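Local coordinates for cellulase (Clostridium cellulovorans, PDB 6UI3), which probably hydrolyses beta-1,4-glucosidic bonds within cellulose and related polysaccharide chains, as the broad-specificity GH5_4 endoglucanase domain of a longer protein, at residues I225-L229 with D245-I249; I249-F253 with F289-A294; V267-A273 with G298-W304. All coordinates share one frame; numbering follows the deposited sequence.

Contact 1: residues I225-L229 with D245-I249; sequences IPYNL and DAAFI
Ile225 and Pro226 pack against one side of helix 243-261, meeting Asp245, Phe248 and Ile249. The evidence for an apolar contact is direct: no hydrogen bond passes between the two segments, and the near approaches are mostly carbon to carbon. The more deeply buried side is that of Ile249 and Leu229. There Ile225 CG1 comes 4.1 Å from Ile249 CG1, and Ile225 O sits 3.7 Å from Ile249 CD1. That carbonyl oxygen is buried by the contact and has no polar partner in the model. A chi1 of 58° turns Ile225 CG1 between the backbone N and the carbonyl carbon, bringing it to Ile249. Ile225 CB meets the Phe248 ring at its edge, near the ring plane and 3.8 Å from Phe248 CE2, with CG2 and CD1 at longer range. Leu229 adds a marginal touch, CD2 lying 4.1 Å from Asp245 CG, and is itself buried against Phe241 and Phe286.

Ile225, Pro226, Asp245 and Phe248 all remain partly exposed. On this side Pro226 packs loosely on Phe248, CB staying 4.2 Å from CD2, yet it also makes the closest approach of the contact: Asp245 crosses the proline ring at about a right angle, with OD1 3.3 Å from Pro226 CG, whereas OD2 accepts a hydrogen bond from Gly242 N. The peptide bond before Pro226 is cis, and this proline is the N-cap of the short helix 227-230. The contact thus folds the loop after strand 217-222 back onto helix 243-261, within a beta-alpha unit of the TIM barrel.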
loop_
_atom_site.group_PDB
_atom_site.type_symbol
_atom_site.label_atom_id
_atom_site.label_comp_id
_atom_site.label_asym_id
_atom_site.label_seq_id
_atom_site.Cartn_x
_atom_site.Cartn_y
_atom_site.Cartn_z
ATOM N N ILE A 225 1.400 2.505 -14.114
ATOM C CA ILE A 225 2.025 3.294 -15.172
ATOM C C ILE A 225 2.447 2.417 -16.340
ATOM O O ILE A 225 2.836 1.256 -16.132
ATOM C CB ILE A 225 3.235 4.097 -14.646
ATOM C CG1 ILE A 225 4.300 3.190 -14.028
ATOM C CG2 ILE A 225 2.756 5.188 -13.665
ATOM C CD1 ILE A 225 5.619 3.924 -13.754
ATOM N N PRO A 226 2.383 2.928 -17.575
ATOM C CA PRO A 226 1.740 4.187 -17.947
ATOM C C PRO A 226 0.227 4.088 -17.748
ATOM O O PRO A 226 -0.370 3.034 -17.949
ATOM C CB PRO A 226 2.126 4.376 -19.424
ATOM C CG PRO A 226 2.488 3.039 -19.901
ATOM C CD PRO A 226 2.877 2.185 -18.744
ATOM N N TYR A 227 -0.388 5.189 -17.332
ATOM C CA TYR A 227 -1.789 5.180 -16.932
ATOM C C TYR A 227 -2.721 4.660 -18.021
ATOM O O TYR A 227 -3.639 3.881 -17.741
ATOM C CB TYR A 227 -2.206 6.600 -16.517
ATOM C CG TYR A 227 -3.686 6.749 -16.307
ATOM C CD1 TYR A 227 -4.297 6.219 -15.185
ATOM C CD2 TYR A 227 -4.480 7.405 -17.234
ATOM C CE1 TYR A 227 -5.666 6.332 -14.998
ATOM C CE2 TYR A 227 -5.843 7.523 -17.050
ATOM C CZ TYR A 227 -6.420 6.983 -15.935
ATOM O OH TYR A 227 -7.789 7.109 -15.765
ATOM N N ASN A 228 -2.557 5.118 -19.264
ATOM C CA ASN A 228 -3.562 4.789 -20.275
ATOM C C ASN A 228 -3.638 3.298 -20.552
ATOM O O ASN A 228 -4.716 2.790 -20.876
ATOM C CB ASN A 228 -3.321 5.582 -21.556
ATOM C CG ASN A 228 -3.745 7.021 -21.433
ATOM O OD1 ASN A 228 -4.632 7.363 -20.652
ATOM N ND2 ASN A 228 -3.131 7.877 -22.235
ATOM N N LEU A 229 -2.521 2.587 -20.423
ATOM C CA LEU A 229 -2.505 1.137 -20.561
ATOM C C LEU A 229 -2.920 0.447 -19.269
ATOM O O LEU A 229 -3.734 -0.485 -19.283
ATOM C CB LEU A 229 -1.093 0.691 -20.951
ATOM C CG LEU A 229 -0.876 -0.820 -20.991
ATOM C CD1 LEU A 229 -1.698 -1.494 -22.082
ATOM C CD2 LEU A 229 0.615 -1.160 -21.157
ATOM N N ASP A 245 5.970 2.098 -23.451
ATOM C CA ASP A 245 5.471 1.814 -22.112
ATOM C C ASP A 245 6.593 1.316 -21.218
ATOM O O ASP A 245 6.725 1.752 -20.061
ATOM C CB ASP A 245 4.346 0.785 -22.209
ATOM C CG ASP A 245 3.304 1.169 -23.220
ATOM O OD1 ASP A 245 2.740 2.268 -23.105
ATOM O OD2 ASP A 245 3.100 0.399 -24.188
ATOM N N ALA A 246 7.380 0.364 -21.729
ATOM C CA ALA A 246 8.538 -0.135 -20.999
ATOM C C ALA A 246 9.510 0.990 -20.682
ATOM O O ALA A 246 10.042 1.063 -19.564
ATOM C CB ALA A 246 9.216 -1.244 -21.799
ATOM N N ALA A 247 9.751 1.879 -21.648
ATOM C CA ALA A 247 10.671 2.988 -21.420
ATOM C C ALA A 247 10.173 3.896 -20.304
ATOM O O ALA A 247 10.968 4.385 -19.491
ATOM C CB ALA A 247 10.848 3.774 -22.715
ATOM N N PHE A 248 8.863 4.146 -20.248
ATOM C CA PHE A 248 8.331 5.018 -19.205
ATOM C C PHE A 248 8.529 4.396 -17.822
ATOM O O PHE A 248 8.891 5.082 -16.849
ATOM C CB PHE A 248 6.854 5.326 -19.468
ATOM C CG PHE A 248 6.293 6.345 -18.526
ATOM C CD1 PHE A 248 6.587 7.689 -18.686
ATOM C CD2 PHE A 248 5.508 5.968 -17.456
ATOM C CE1 PHE A 248 6.093 8.633 -17.783
ATOM C CE2 PHE A 248 5.016 6.894 -16.561
ATOM C CZ PHE A 248 5.299 8.222 -16.719
ATOM N N ILE A 249 8.263 3.098 -17.704
ATOM C CA ILE A 249 8.480 2.399 -16.446
ATOM C C ILE A 249 9.950 2.458 -16.050
ATOM O O ILE A 249 10.292 2.772 -14.903
ATOM C CB ILE A 249 7.983 0.947 -16.557
ATOM C CG1 ILE A 249 6.461 0.899 -16.673
ATOM C CG2 ILE A 249 8.450 0.122 -15.367
ATOM C CD1 ILE A 249 5.925 -0.437 -17.192
#

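Contact 2: residues I249-F253 with F289-A294; sequences IDKTF and FYVSTA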
loop_
_atom_site.group_PDB
_atom_site.type_symbol
_atom_site.label_atom_id
_atom_site.label_comp_id
_atom_site.label_asym_id
_atom_site.label_seq_id
_atom_site.Cartn_x
_atom_site.Cartn_y
_atom_site.Cartn_z
ATOM N N ILE A 249 8.263 3.098 -17.704
ATOM C CA ILE A 249 8.480 2.399 -16.446
ATOM C C ILE A 249 9.950 2.458 -16.050
ATOM O O ILE A 249 10.292 2.772 -14.903
ATOM C CB ILE A 249 7.983 0.947 -16.557
ATOM C CG1 ILE A 249 6.461 0.899 -16.673
ATOM C CG2 ILE A 249 8.450 0.122 -15.367
ATOM C CD1 ILE A 249 5.925 -0.437 -17.192
ATOM N N ASP A 250 10.842 2.149 -16.992
ATOM C CA ASP A 250 12.264 2.118 -16.674
ATOM C C ASP A 250 12.764 3.488 -16.218
ATOM O O ASP A 250 13.514 3.589 -15.238
ATOM C CB ASP A 250 13.058 1.628 -17.884
ATOM C CG ASP A 250 14.498 1.401 -17.551
ATOM O OD1 ASP A 250 14.785 0.353 -16.947
ATOM O OD2 ASP A 250 15.349 2.264 -17.835
ATOM N N LYS A 251 12.351 4.554 -16.913
ATOM C CA LYS A 251 12.766 5.903 -16.535
ATOM C C LYS A 251 12.288 6.243 -15.133
ATOM O O LYS A 251 13.039 6.799 -14.318
ATOM C CB LYS A 251 12.224 6.908 -17.555
ATOM C CG LYS A 251 12.552 8.390 -17.275
ATOM C CD LYS A 251 12.077 9.292 -18.401
ATOM C CE LYS A 251 10.576 9.488 -18.362
ATOM N NZ LYS A 251 10.094 10.159 -19.615
ATOM N N THR A 252 11.039 5.905 -14.832
ATOM C CA THR A 252 10.477 6.216 -13.522
ATOM C C THR A 252 11.254 5.504 -12.431
ATOM O O THR A 252 11.593 6.099 -11.405
ATOM C CB THR A 252 8.998 5.817 -13.471
ATOM O OG1 THR A 252 8.245 6.562 -14.432
ATOM C CG2 THR A 252 8.381 6.074 -12.103
ATOM N N PHE A 253 11.555 4.218 -12.635
ATOM C CA PHE A 253 12.239 3.450 -11.599
ATOM C C PHE A 253 13.684 3.896 -11.426
ATOM O O PHE A 253 14.184 3.969 -10.296
ATOM C CB PHE A 253 12.124 1.940 -11.859
ATOM C CG PHE A 253 10.855 1.347 -11.312
ATOM C CD1 PHE A 253 9.737 1.233 -12.117
ATOM C CD2 PHE A 253 10.766 0.969 -9.976
ATOM C CE1 PHE A 253 8.559 0.733 -11.625
ATOM C CE2 PHE A 253 9.578 0.479 -9.467
ATOM C CZ PHE A 253 8.476 0.352 -10.300
ATOM N N PHE A 289 7.958 -7.451 -16.855
ATOM C CA PHE A 289 8.856 -6.315 -17.022
ATOM C C PHE A 289 8.841 -5.420 -15.793
ATOM O O PHE A 289 9.889 -4.977 -15.311
ATOM C CB PHE A 289 8.459 -5.497 -18.257
ATOM C CG PHE A 289 9.388 -4.366 -18.527
ATOM C CD1 PHE A 289 10.503 -4.551 -19.309
ATOM C CD2 PHE A 289 9.192 -3.132 -17.949
ATOM C CE1 PHE A 289 11.399 -3.515 -19.532
ATOM C CE2 PHE A 289 10.066 -2.090 -18.185
ATOM C CZ PHE A 289 11.165 -2.281 -18.958
ATOM N N TYR A 290 7.643 -5.106 -15.306
ATOM C CA TYR A 290 7.479 -4.193 -14.180
ATOM C C TYR A 290 8.181 -4.728 -12.944
ATOM O O TYR A 290 8.990 -4.031 -12.320
ATOM C CB TYR A 290 5.979 -4.010 -13.921
ATOM C CG TYR A 290 5.610 -2.890 -12.988
ATOM C CD1 TYR A 290 5.883 -2.966 -11.623
ATOM C CD2 TYR A 290 4.973 -1.762 -13.464
ATOM C CE1 TYR A 290 5.546 -1.936 -10.765
ATOM C CE2 TYR A 290 4.633 -0.723 -12.603
ATOM C CZ TYR A 290 4.914 -0.826 -11.250
ATOM O OH TYR A 290 4.579 0.185 -10.359
ATOM N N VAL A 291 7.888 -5.970 -12.570
ATOM C CA VAL A 291 8.482 -6.519 -11.359
ATOM C C VAL A 291 9.986 -6.686 -11.531
ATOM O O VAL A 291 10.753 -6.456 -10.589
ATOM C CB VAL A 291 7.769 -7.808 -10.912
ATOM C CG1 VAL A 291 8.452 -8.416 -9.697
ATOM C CG2 VAL A 291 6.315 -7.502 -10.589
ATOM N N SER A 292 10.447 -7.106 -12.714
ATOM C CA SER A 292 11.887 -7.215 -12.927
ATOM C C SER A 292 12.579 -5.873 -12.724
ATOM O O SER A 292 13.637 -5.795 -12.082
ATOM C CB SER A 292 12.174 -7.743 -14.326
ATOM O OG SER A 292 13.569 -7.723 -14.577
ATOM N N THR A 293 12.014 -4.811 -13.285
ATOM C CA THR A 293 12.611 -3.486 -13.171
ATOM C C THR A 293 12.626 -3.023 -11.722
ATOM O O THR A 293 13.643 -2.524 -11.229
ATOM C CB THR A 293 11.835 -2.501 -14.062
ATOM O OG1 THR A 293 11.857 -2.960 -15.418
ATOM C CG2 THR A 293 12.467 -1.119 -14.016
ATOM N N ALA A 294 11.499 -3.162 -11.020
ATOM C CA ALA A 294 11.443 -2.776 -9.610
ATOM C C ALA A 294 12.444 -3.571 -8.776
ATOM O O ALA A 294 13.103 -3.024 -7.879
ATOM C CB ALA A 294 10.023 -3.017 -9.092
HETATM O O HOH W 1 13.932 -2.202 -17.037
#
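Phe253 drives the edge of its ring into the face of Tyr290 in a T-shaped pair, with ring centroids 5.3 Å apart and planes at 84°. This describes one of two deposited Phe253 conformers. In it, Phe253 CE2 also lies 3.5 Å from Ala294 CB, while Thr293 CG2 meets the root of the side chain, 3.8 Å from Phe253 CB. Tyr290 is fixed at its far end, where OH is hydrogen-bonded to Ala223 O, and its ring also stacks with Phe272 of the barrel wall. The two helices are neighbours in the outer layer of the (beta/alpha)8 barrel and run nearly parallel: their segment axes cross at -24° and approach to 10.0 Å. Toward the outside the contact turns polar. With chi1 at -58°, Thr293 presents CG2 to the opposing helix and sets OG1 beside its own backbone N, 2.8 Å from Phe289 O. That carbonyl accepts Thr293 N as well, from the opposite face of its plane. Water 1 bridges the helices, donating to Asp250 OD1 and to Thr293 OG1 at 2.7 Å each, while Asp250 OD2 forms a salt bridge with Arg254. Phe289 slides past Ile249 and offers its ring edge, CE2 lying 3.9 Å from Ile249 CG2.

Contact 3: residues V267-A273 with G298-W304; sequences VIIGQFA and GMPCLWW. Unlike the reference sequence in segment 267-273: Gln271 (reference Glu).
Ile269 pairs with Cys301, and Phe272 with Trp303, in parallel register: these are the last two strands of the (beta/alpha)8 barrel, joined through helix 280-296 in a beta-alpha-beta unit. The register shifts by one residue between the two bridges, which defines a beta bulge. Four backbone hydrogen bonds of 2.9 to 3.1 Å carry the pairing: Ile269 N to Pro300 O, Leu302 N to Ile269 O, Phe272 N to Leu302 O and Trp304 N to Phe272 O. Apolar contacts flank them, Val267 lying alongside the extended Met299 chain and Ile268 CG2 meeting Leu302 CD1. The polar side chain of Gln271 runs beside Trp304, its OE1 3.5 Å from Trp304 CZ3 and hydrogen-bonded to Arg64. It lies near the C-terminal end of the seventh strand; the reference sequence has Glu here, consistent with the place of the nucleophilic glutamate in GH5 enzymes. Aromatic contacts fill the other side. A chi1 of 87° swings the Phe272 ring between Cys301 and Trp303; the edge of Trp303 faces that ring, with planes at 80°. On the Trp303 face itself, Ala273 CB makes a CH-pi contact, 3.8 Å from the six-membered-ring centroid and 14° off the normal.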
loop_
_atom_site.group_PDB
_atom_site.type_symbol
_atom_site.label_atom_id
_atom_site.label_comp_id
_atom_site.label_asym_id
_atom_site.label_seq_id
_atom_site.Cartn_x
_atom_site.Cartn_y
_atom_site.Cartn_z
ATOM N N VAL A 267 12.314 2.093 -1.214
ATOM C CA VAL A 267 11.017 2.404 -1.812
ATOM C C VAL A 267 10.205 1.119 -1.914
ATOM O O VAL A 267 10.725 0.074 -2.323
ATOM C CB VAL A 267 11.194 3.041 -3.211
ATOM C CG1 VAL A 267 9.859 3.314 -3.871
ATOM C CG2 VAL A 267 12.013 4.329 -3.127
ATOM N N ILE A 268 8.925 1.205 -1.557
ATOM C CA ILE A 268 7.960 0.117 -1.727
ATOM C C ILE A 268 6.921 0.574 -2.741
ATOM O O ILE A 268 6.339 1.654 -2.592
ATOM C CB ILE A 268 7.298 -0.235 -0.384
ATOM C CG1 ILE A 268 8.330 -0.830 0.581
ATOM C CG2 ILE A 268 6.154 -1.199 -0.584
ATOM C CD1 ILE A 268 7.916 -0.795 2.036
ATOM N N ILE A 269 6.693 -0.236 -3.771
ATOM C CA ILE A 269 5.573 -0.013 -4.689
ATOM C C ILE A 269 4.342 -0.632 -4.027
ATOM O O ILE A 269 4.009 -1.814 -4.233
ATOM C CB ILE A 269 5.848 -0.562 -6.095
ATOM C CG1 ILE A 269 7.161 -0.012 -6.662
ATOM C CG2 ILE A 269 4.675 -0.244 -7.016
ATOM C CD1 ILE A 269 7.224 1.468 -6.814
ATOM N N GLY A 270 3.680 0.171 -3.200
ATOM C CA GLY A 270 2.578 -0.309 -2.397
ATOM C C GLY A 270 1.338 -0.653 -3.189
ATOM O O GLY A 270 0.480 -1.393 -2.674
ATOM N N GLN A 271 1.212 -0.123 -4.415
ATOM C CA GLN A 271 0.152 -0.516 -5.336
ATOM C C GLN A 271 0.664 -0.448 -6.764
ATOM O O GLN A 271 1.255 0.560 -7.160
ATOM C CB GLN A 271 -1.083 0.400 -5.278
ATOM C CG GLN A 271 -1.742 0.479 -3.906
ATOM C CD GLN A 271 -2.968 1.376 -3.846
ATOM O OE1 GLN A 271 -3.429 1.747 -2.771
ATOM N NE2 GLN A 271 -3.493 1.713 -4.985
ATOM N N PHE A 272 0.363 -1.487 -7.542
ATOM C CA PHE A 272 0.452 -1.460 -8.997
ATOM C C PHE A 272 -0.496 -2.538 -9.504
ATOM O O PHE A 272 -0.946 -3.401 -8.745
ATOM C CB PHE A 272 1.878 -1.712 -9.518
ATOM C CG PHE A 272 2.219 -3.178 -9.689
ATOM C CD1 PHE A 272 2.295 -4.022 -8.602
ATOM C CD2 PHE A 272 2.478 -3.714 -10.946
ATOM C CE1 PHE A 272 2.582 -5.363 -8.767
ATOM C CE2 PHE A 272 2.783 -5.051 -11.100
ATOM C CZ PHE A 272 2.836 -5.862 -10.018
ATOM N N ALA A 273 -0.799 -2.478 -10.802
ATOM C CA ALA A 273 -1.569 -3.511 -11.494
ATOM C C ALA A 273 -1.673 -3.089 -12.953
ATOM O O ALA A 273 -1.299 -1.969 -13.323
ATOM C CB ALA A 273 -2.965 -3.699 -10.915
ATOM N N GLY A 298 15.514 -2.984 -5.776
ATOM C CA GLY A 298 15.139 -3.405 -4.437
ATOM C C GLY A 298 13.760 -2.982 -3.987
ATOM O O GLY A 298 13.522 -2.875 -2.778
ATOM N N MET A 299 12.829 -2.773 -4.922
ATOM C CA MET A 299 11.508 -2.285 -4.574
ATOM C C MET A 299 10.482 -3.403 -4.631
ATOM O O MET A 299 10.180 -3.899 -5.734
ATOM C CB MET A 299 11.116 -1.154 -5.523
ATOM C CG MET A 299 12.155 -0.056 -5.543
ATOM S SD MET A 299 11.778 1.279 -6.674
ATOM C CE MET A 299 13.247 2.269 -6.608
ATOM N N PRO A 300 9.904 -3.817 -3.508
ATOM C CA PRO A 300 8.822 -4.803 -3.575
ATOM C C PRO A 300 7.597 -4.204 -4.245
ATOM O O PRO A 300 7.327 -3.001 -4.143
ATOM C CB PRO A 300 8.534 -5.146 -2.108
ATOM C CG PRO A 300 9.323 -4.249 -1.297
ATOM C CD PRO A 300 10.229 -3.419 -2.129
ATOM N N CYS A 301 6.860 -5.063 -4.957
ATOM C CA CYS A 301 5.663 -4.685 -5.697
ATOM C C CYS A 301 4.448 -5.400 -5.128
ATOM O O CYS A 301 4.468 -6.618 -4.948
ATOM C CB CYS A 301 5.796 -5.050 -7.174
ATOM S SG CYS A 301 7.114 -4.169 -8.030
ATOM N N LEU A 302 3.400 -4.640 -4.842
ATOM C CA LEU A 302 2.169 -5.172 -4.273
ATOM C C LEU A 302 1.020 -4.954 -5.250
ATOM O O LEU A 302 0.605 -3.818 -5.479
ATOM C CB LEU A 302 1.875 -4.485 -2.941
ATOM C CG LEU A 302 2.783 -4.794 -1.757
ATOM C CD1 LEU A 302 4.202 -4.443 -1.898
ATOM C CD2 LEU A 302 2.235 -4.078 -0.523
ATOM N N TRP A 303 0.501 -6.035 -5.825
ATOM C CA TRP A 303 -0.604 -5.948 -6.775
ATOM C C TRP A 303 -1.884 -5.508 -6.068
ATOM O O TRP A 303 -2.209 -5.991 -4.984
ATOM C CB TRP A 303 -0.811 -7.317 -7.442
ATOM C CG TRP A 303 -1.913 -7.342 -8.491
ATOM C CD1 TRP A 303 -3.247 -7.414 -8.253
ATOM C CD2 TRP A 303 -1.767 -7.329 -9.918
ATOM N NE1 TRP A 303 -3.939 -7.409 -9.434
ATOM C CE2 TRP A 303 -3.060 -7.378 -10.474
ATOM C CE3 TRP A 303 -0.675 -7.272 -10.776
ATOM C CZ2 TRP A 303 -3.282 -7.378 -11.842
ATOM C CZ3 TRP A 303 -0.901 -7.290 -12.137
ATOM C CH2 TRP A 303 -2.196 -7.355 -12.650
ATOM N N TRP A 304 -2.622 -4.598 -6.708
ATOM C CA TRP A 304 -3.934 -4.166 -6.199
ATOM C C TRP A 304 -5.015 -5.139 -6.652
ATOM O O TRP A 304 -5.419 -5.127 -7.812
ATOM C CB TRP A 304 -4.281 -2.756 -6.683
ATOM C CG TRP A 304 -5.611 -2.302 -6.143
ATOM C CD1 TRP A 304 -6.820 -2.346 -6.778
ATOM C CD2 TRP A 304 -5.858 -1.762 -4.847
ATOM N NE1 TRP A 304 -7.811 -1.877 -5.944
ATOM C CE2 TRP A 304 -7.243 -1.499 -4.753
ATOM C CE3 TRP A 304 -5.045 -1.468 -3.751
ATOM C CZ2 TRP A 304 -7.814 -0.965 -3.612
ATOM C CZ3 TRP A 304 -5.615 -0.934 -2.629
ATOM C CH2 TRP A 304 -6.980 -0.683 -2.564
HETATM O O HOH W 2 14.199 -0.052 -2.409
#

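Overall arrangement
The three contacts lie in one barrel sector, contacts 1 and 2 in the outer helical layer and contact 3 in the barrel wall. Contacts 1 and 2 are partly buried, lie about 20 and 18 Å from the chain centre (centre to centre), and both use helix 243-261, sharing Ile249. Contact 3 is buried, its centre about 7 Å from the chain centre. Their chemistry follows: contact 1 is apolar, contacts 2 and 3 each contain an edge-to-face pair, contact 2 adds a water bridge between side chains, and contact 3 alone has backbone hydrogen bonds across its segments. Contacts 2 and 3 touch where Ala294 CB meets Cys301 SG and Tyr290 OH meets Phe272 CB; contacts 1 and 3 do not touch.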